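Metalloregulator ScaR (Streptococcus gordonii, PDB 3HRS) probably binds DNA as a homodimeric, manganese-responsive transcriptional repressor of the DtxR/MntR family. Local coordinates at residues R73-H85 and V109-P123. Numbering follows the deposited sequence.
Sequences RKHRLIEVFLVHH and VERLDQLLDYPKACP. With SO4 (sulfate ion), chain C.
Asp113 OD2 takes two hydrogen bonds from the guanidinium of Arg73. Arg73 NH2 lies 3.0 Å from Asp113 OD2 and bonds fairly straight, at 158°; NH1 is longer and more bent. Both nitrogens arrive end-on, from the same face of the carboxylate and well above its plane. The Arg73 chain bends at chi3 (80°), which turns its end across Asp113. Arg73 NH2 also forms a salt bridge with Glu110 OE2, though the hydrogen bond in it is weak and bent, and NH1 has a further acceptor in Pro129 O. Leu77 CD1 sits over the centre of one face of the guanidinium.

Beyond this network the contact is mostly apolar. Leu112 CD1 meets Ile78 CD1 at 3.7 Å, while its CD2 touches Phe81 CD1. Leu116 divides its two methyls: CD1 packs on Val80, and CD2 lies over one face of the His85 ring in a CH-pi contact, 3.8 Å from the centroid. A water joins His85 NE2 to Leu115 O.

Cys122 and Glu79 belong to a zinc site seen for this protein but empty here; His124 and Asp159 complete it. Val80 CG2 packs on Cys122 CA at 3.4 Å.

The axes of 73-84 and 109-115, parts of helices 62-84 and 106-115, make an angle of 46°. After the Schellman motif at Asp117, the loop passes over the side of helix 62-84, Pro119 by Leu77 and Val80, Pro123 by Glu79 and Val83. Helix 90-101 also touches Glu79 and Val83, and Phe81 meets Phe81 of the second subunit.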
loop_
_atom_site.group_PDB
_atom_site.type_symbol
_atom_site.label_atom_id
_atom_site.label_comp_id
_atom_site.label_asym_id
_atom_site.label_seq_id
_atom_site.Cartn_x
_atom_site.Cartn_y
_atom_site.Cartn_z
ATOM N N ARG A 73 4.145 13.431 6.184
ATOM C CA ARG A 73 3.406 12.409 6.950
ATOM C C ARG A 73 3.378 11.096 6.198
ATOM O O ARG A 73 3.828 10.058 6.717
ATOM C CB ARG A 73 1.984 12.816 7.287
ATOM C CG ARG A 73 1.826 13.309 8.695
ATOM C CD ARG A 73 0.414 13.826 8.945
ATOM N NE ARG A 73 -0.556 12.768 9.211
ATOM C CZ ARG A 73 -0.642 12.098 10.359
ATOM N NH1 ARG A 73 0.203 12.329 11.362
ATOM N NH2 ARG A 73 -1.570 11.169 10.504
ATOM N N LYS A 74 2.873 11.155 4.968
ATOM C CA LYS A 74 2.684 9.963 4.148
ATOM C C LYS A 74 3.998 9.211 4.036
ATOM O O LYS A 74 4.099 8.029 4.409
ATOM C CB LYS A 74 2.168 10.358 2.771
ATOM C CG LYS A 74 1.419 9.265 2.050
ATOM C CD LYS A 74 1.440 9.462 0.538
ATOM C CE LYS A 74 0.228 10.259 0.037
ATOM N NZ LYS A 74 0.497 11.688 -0.190
ATOM N N HIS A 75 5.016 9.931 3.576
ATOM C CA HIS A 75 6.347 9.394 3.351
ATOM C C HIS A 75 7.053 8.839 4.600
ATOM O O HIS A 75 7.634 7.753 4.557
ATOM C CB HIS A 75 7.199 10.489 2.779
ATOM C CG HIS A 75 8.634 10.118 2.655
ATOM N ND1 HIS A 75 9.095 9.282 1.665
ATOM C CD2 HIS A 75 9.715 10.479 3.387
ATOM C CE1 HIS A 75 10.402 9.155 1.782
ATOM N NE2 HIS A 75 10.803 9.867 2.820
ATOM N N ARG A 76 7.013 9.587 5.704
ATOM C CA ARG A 76 7.608 9.088 6.933
ATOM C C ARG A 76 6.780 7.990 7.631
ATOM O O ARG A 76 7.342 7.087 8.219
ATOM C CB ARG A 76 7.993 10.224 7.893
ATOM C CG ARG A 76 9.159 11.025 7.355
ATOM C CD ARG A 76 9.288 12.450 7.913
ATOM N NE ARG A 76 10.394 13.126 7.234
ATOM C CZ ARG A 76 10.893 14.312 7.575
ATOM N NH1 ARG A 76 10.400 14.989 8.608
ATOM N NH2 ARG A 76 11.899 14.821 6.875
ATOM N N LEU A 77 5.456 8.039 7.592
ATOM C CA LEU A 77 4.739 6.929 8.207
ATOM C C LEU A 77 4.906 5.621 7.391
ATOM O O LEU A 77 5.094 4.560 7.959
ATOM C CB LEU A 77 3.280 7.261 8.471
ATOM C CG LEU A 77 2.954 8.318 9.528
ATOM C CD1 LEU A 77 1.513 8.853 9.369
ATOM C CD2 LEU A 77 3.110 7.731 10.863
ATOM N N ILE A 78 4.888 5.707 6.068
ATOM C CA ILE A 78 5.186 4.542 5.246
ATOM C C ILE A 78 6.608 4.066 5.560
ATOM O O ILE A 78 6.881 2.873 5.662
ATOM C CB ILE A 78 5.061 4.836 3.730
ATOM C CG1 ILE A 78 3.621 5.216 3.343
ATOM C CG2 ILE A 78 5.430 3.641 2.932
ATOM C CD1 ILE A 78 2.597 4.301 3.939
ATOM N N GLU A 79 7.529 5.001 5.716
ATOM C CA GLU A 79 8.892 4.605 6.035
ATOM C C GLU A 79 8.863 3.782 7.312
ATOM O O GLU A 79 9.280 2.636 7.296
ATOM C CB GLU A 79 9.802 5.811 6.195
ATOM C CG GLU A 79 11.194 5.464 6.663
ATOM C CD GLU A 79 12.158 5.302 5.518
ATOM O OE1 GLU A 79 13.307 4.861 5.774
ATOM O OE2 GLU A 79 11.764 5.632 4.370
ATOM N N VAL A 80 8.355 4.374 8.401
ATOM C CA VAL A 80 8.219 3.695 9.685
ATOM C C VAL A 80 7.498 2.360 9.562
ATOM O O VAL A 80 7.895 1.400 10.183
ATOM C CB VAL A 80 7.413 4.503 10.695
ATOM C CG1 VAL A 80 7.006 3.610 11.906
ATOM C CG2 VAL A 80 8.205 5.713 11.153
ATOM N N PHE A 81 6.430 2.290 8.782
ATOM C CA PHE A 81 5.736 1.013 8.658
ATOM C C PHE A 81 6.636 -0.032 7.990
ATOM O O PHE A 81 6.777 -1.121 8.492
ATOM C CB PHE A 81 4.388 1.152 7.921
ATOM C CG PHE A 81 3.725 -0.168 7.585
ATOM C CD1 PHE A 81 3.064 -0.900 8.561
ATOM C CD2 PHE A 81 3.741 -0.662 6.281
ATOM C CE1 PHE A 81 2.424 -2.111 8.239
ATOM C CE2 PHE A 81 3.099 -1.867 5.946
ATOM C CZ PHE A 81 2.443 -2.592 6.922
ATOM N N LEU A 82 7.242 0.312 6.861
ATOM C CA LEU A 82 8.013 -0.652 6.093
ATOM C C LEU A 82 9.177 -1.241 6.861
ATOM O O LEU A 82 9.404 -2.466 6.823
ATOM C CB LEU A 82 8.507 -0.053 4.782
ATOM C CG LEU A 82 7.325 0.264 3.860
ATOM C CD1 LEU A 82 7.817 0.568 2.460
ATOM C CD2 LEU A 82 6.332 -0.903 3.865
ATOM N N VAL A 83 9.924 -0.391 7.562
ATOM C CA VAL A 83 11.098 -0.912 8.241
ATOM C C VAL A 83 10.772 -1.593 9.562
ATOM O O VAL A 83 11.255 -2.694 9.813
ATOM C CB VAL A 83 12.272 0.097 8.347
ATOM C CG1 VAL A 83 11.858 1.465 7.885
ATOM C CG2 VAL A 83 12.853 0.120 9.760
ATOM N N HIS A 84 9.936 -0.985 10.390
ATOM C CA HIS A 84 9.557 -1.630 11.655
ATOM C C HIS A 84 8.606 -2.834 11.592
ATOM O O HIS A 84 8.692 -3.766 12.398
ATOM C CB HIS A 84 9.011 -0.612 12.617
ATOM C CG HIS A 84 10.057 0.309 13.141
ATOM N ND1 HIS A 84 9.860 1.119 14.241
ATOM C CD2 HIS A 84 11.328 0.536 12.726
ATOM C CE1 HIS A 84 10.959 1.807 14.485
ATOM N NE2 HIS A 84 11.865 1.471 13.578
ATOM N N HIS A 85 7.683 -2.825 10.661
ATOM C CA HIS A 85 6.680 -3.881 10.672
ATOM C C HIS A 85 7.092 -4.949 9.703
ATOM O O HIS A 85 6.989 -6.123 10.032
ATOM C CB HIS A 85 5.271 -3.341 10.364
ATOM C CG HIS A 85 4.633 -2.668 11.534
ATOM N ND1 HIS A 85 3.308 -2.861 11.880
ATOM C CD2 HIS A 85 5.144 -1.821 12.460
ATOM C CE1 HIS A 85 3.029 -2.154 12.964
ATOM N NE2 HIS A 85 4.126 -1.514 13.336
ATOM N N VAL A 109 -3.209 6.491 5.206
ATOM C CA VAL A 109 -2.173 7.089 6.006
ATOM C C VAL A 109 -2.685 7.390 7.403
ATOM O O VAL A 109 -1.987 7.171 8.379
ATOM C CB VAL A 109 -1.575 8.318 5.311
ATOM C CG1 VAL A 109 -0.524 8.968 6.164
ATOM C CG2 VAL A 109 -0.953 7.890 3.997
ATOM N N GLU A 110 -3.922 7.832 7.519
ATOM C CA GLU A 110 -4.452 8.097 8.852
ATOM C C GLU A 110 -4.585 6.820 9.669
ATOM O O GLU A 110 -4.181 6.785 10.824
ATOM C CB GLU A 110 -5.772 8.865 8.804
ATOM C CG GLU A 110 -5.663 10.284 9.337
ATOM C CD GLU A 110 -4.509 11.072 8.714
ATOM O OE1 GLU A 110 -4.280 10.977 7.486
ATOM O OE2 GLU A 110 -3.833 11.806 9.459
ATOM N N ARG A 111 -5.132 5.766 9.078
ATOM C CA ARG A 111 -5.251 4.511 9.826
ATOM C C ARG A 111 -3.854 3.981 10.223
ATOM O O ARG A 111 -3.621 3.606 11.379
ATOM C CB ARG A 111 -6.033 3.477 9.019
ATOM C CG ARG A 111 -7.393 3.968 8.520
ATOM C CD ARG A 111 -8.215 4.554 9.638
ATOM N NE ARG A 111 -8.313 3.624 10.750
ATOM C CZ ARG A 111 -9.105 3.790 11.805
ATOM N NH1 ARG A 111 -9.890 4.861 11.896
ATOM N NH2 ARG A 111 -9.117 2.876 12.770
ATOM N N LEU A 112 -2.945 3.977 9.245
ATOM C CA LEU A 112 -1.559 3.609 9.424
ATOM C C LEU A 112 -0.985 4.276 10.650
ATOM O O LEU A 112 -0.311 3.644 11.443
ATOM C CB LEU A 112 -0.742 4.056 8.222
ATOM C CG LEU A 112 0.318 3.083 7.702
ATOM C CD1 LEU A 112 1.581 3.850 7.444
ATOM C CD2 LEU A 112 0.566 1.883 8.657
ATOM N N ASP A 113 -1.242 5.569 10.783
ATOM C CA ASP A 113 -0.687 6.356 11.881
ATOM C C ASP A 113 -1.113 5.737 13.190
ATOM O O ASP A 113 -0.312 5.544 14.087
ATOM C CB ASP A 113 -1.203 7.795 11.804
ATOM C CG ASP A 113 -0.451 8.748 12.716
ATOM O OD1 ASP A 113 0.716 8.482 13.076
ATOM O OD2 ASP A 113 -1.034 9.790 13.059
ATOM N N GLN A 114 -2.392 5.425 13.281
ATOM C CA GLN A 114 -2.945 4.832 14.473
ATOM C C GLN A 114 -2.316 3.461 14.723
ATOM O O GLN A 114 -1.972 3.115 15.859
ATOM C CB GLN A 114 -4.451 4.680 14.329
ATOM C CG GLN A 114 -5.071 4.199 15.604
ATOM C CD GLN A 114 -6.581 4.216 15.581
ATOM O OE1 GLN A 114 -7.203 4.119 14.524
ATOM N NE2 GLN A 114 -7.182 4.341 16.762
ATOM N N LEU A 115 -2.185 2.672 13.662
ATOM C CA LEU A 115 -1.612 1.338 13.782
ATOM C C LEU A 115 -0.199 1.399 14.368
ATOM O O LEU A 115 0.182 0.553 15.178
ATOM C CB LEU A 115 -1.539 0.683 12.417
ATOM C CG LEU A 115 -0.943 -0.703 12.514
ATOM C CD1 LEU A 115 -1.775 -1.454 13.519
ATOM C CD2 LEU A 115 -0.923 -1.397 11.135
ATOM N N LEU A 116 0.562 2.403 13.937
ATOM C CA LEU A 116 1.935 2.585 14.349
ATOM C C LEU A 116 2.015 3.252 15.716
ATOM O O LEU A 116 3.105 3.456 16.249
ATOM C CB LEU A 116 2.696 3.419 13.323
ATOM C CG LEU A 116 2.762 2.928 11.878
ATOM C CD1 LEU A 116 3.752 3.793 11.125
ATOM C CD2 LEU A 116 3.167 1.467 11.765
ATOM N N ASP A 117 0.860 3.576 16.284
ATOM C CA ASP A 117 0.795 4.192 17.607
ATOM C C ASP A 117 1.407 5.580 17.638
ATOM O O ASP A 117 2.115 5.933 18.587
ATOM C CB ASP A 117 1.451 3.307 18.667
ATOM C CG ASP A 117 1.013 3.665 20.089
ATOM O OD1 ASP A 117 0.049 4.461 20.260
ATOM O OD2 ASP A 117 1.646 3.144 21.041
ATOM N N TYR A 118 1.132 6.356 16.594
ATOM C CA TYR A 118 1.471 7.782 16.537
ATOM C C TYR A 118 2.941 8.111 16.775
ATOM O O TYR A 118 3.276 8.806 17.739
ATOM C CB TYR A 118 0.578 8.584 17.478
ATOM C CG TYR A 118 -0.873 8.231 17.304
ATOM C CD1 TYR A 118 -1.492 7.341 18.172
ATOM C CD2 TYR A 118 -1.624 8.762 16.258
ATOM C CE1 TYR A 118 -2.809 7.006 18.029
ATOM C CE2 TYR A 118 -2.967 8.425 16.099
ATOM C CZ TYR A 118 -3.548 7.536 16.987
ATOM O OH TYR A 118 -4.877 7.153 16.860
ATOM N N PRO A 119 3.820 7.616 15.883
ATOM C CA PRO A 119 5.264 7.902 15.967
ATOM C C PRO A 119 5.577 9.374 15.676
ATOM O O PRO A 119 5.196 9.903 14.633
ATOM C CB PRO A 119 5.882 7.030 14.870
ATOM C CG PRO A 119 4.707 6.310 14.168
ATOM C CD PRO A 119 3.434 6.857 14.673
ATOM N N LYS A 120 6.286 10.020 16.587
ATOM C CA LYS A 120 6.699 11.394 16.393
ATOM C C LYS A 120 7.953 11.516 15.512
ATOM O O LYS A 120 8.463 12.619 15.305
ATOM C CB LYS A 120 6.921 12.059 17.752
ATOM C CG LYS A 120 5.628 12.568 18.422
ATOM C CD LYS A 120 5.579 12.214 19.917
ATOM C CE LYS A 120 6.966 11.833 20.501
ATOM N NZ LYS A 120 7.876 12.972 20.878
ATOM N N ALA A 121 8.436 10.402 14.970
ATOM C CA ALA A 121 9.625 10.440 14.124
ATOM C C ALA A 121 9.850 9.147 13.346
ATOM O O ALA A 121 9.613 8.065 13.885
ATOM C CB ALA A 121 10.835 10.738 14.975
ATOM N N CYS A 122 10.303 9.259 12.089
ATOM C CA CYS A 122 10.666 8.079 11.295
ATOM C C CYS A 122 12.089 7.610 11.672
ATOM O O CYS A 122 12.827 8.328 12.363
ATOM C CB CYS A 122 10.593 8.363 9.801
ATOM S SG CYS A 122 11.807 9.551 9.190
ATOM N N PRO A 123 12.490 6.409 11.217
ATOM C CA PRO A 123 13.784 5.878 11.686
ATOM C C PRO A 123 15.004 6.766 11.367
ATOM O O PRO A 123 16.038 6.574 12.000
ATOM C CB PRO A 123 13.903 4.514 10.977
ATOM C CG PRO A 123 12.503 4.200 10.491
ATOM C CD PRO A 123 11.870 5.536 10.205
HETATM S S SO4 C . 14.620 14.359 4.456
HETATM O O1 SO4 C . 15.276 14.301 5.770
HETATM O O2 SO4 C . 14.192 15.736 4.231
HETATM O O3 SO4 C . 15.541 13.971 3.378
HETATM O O4 SO4 C . 13.448 13.467 4.456
HETATM O O HOH W 1 2.882 -0.223 15.617
#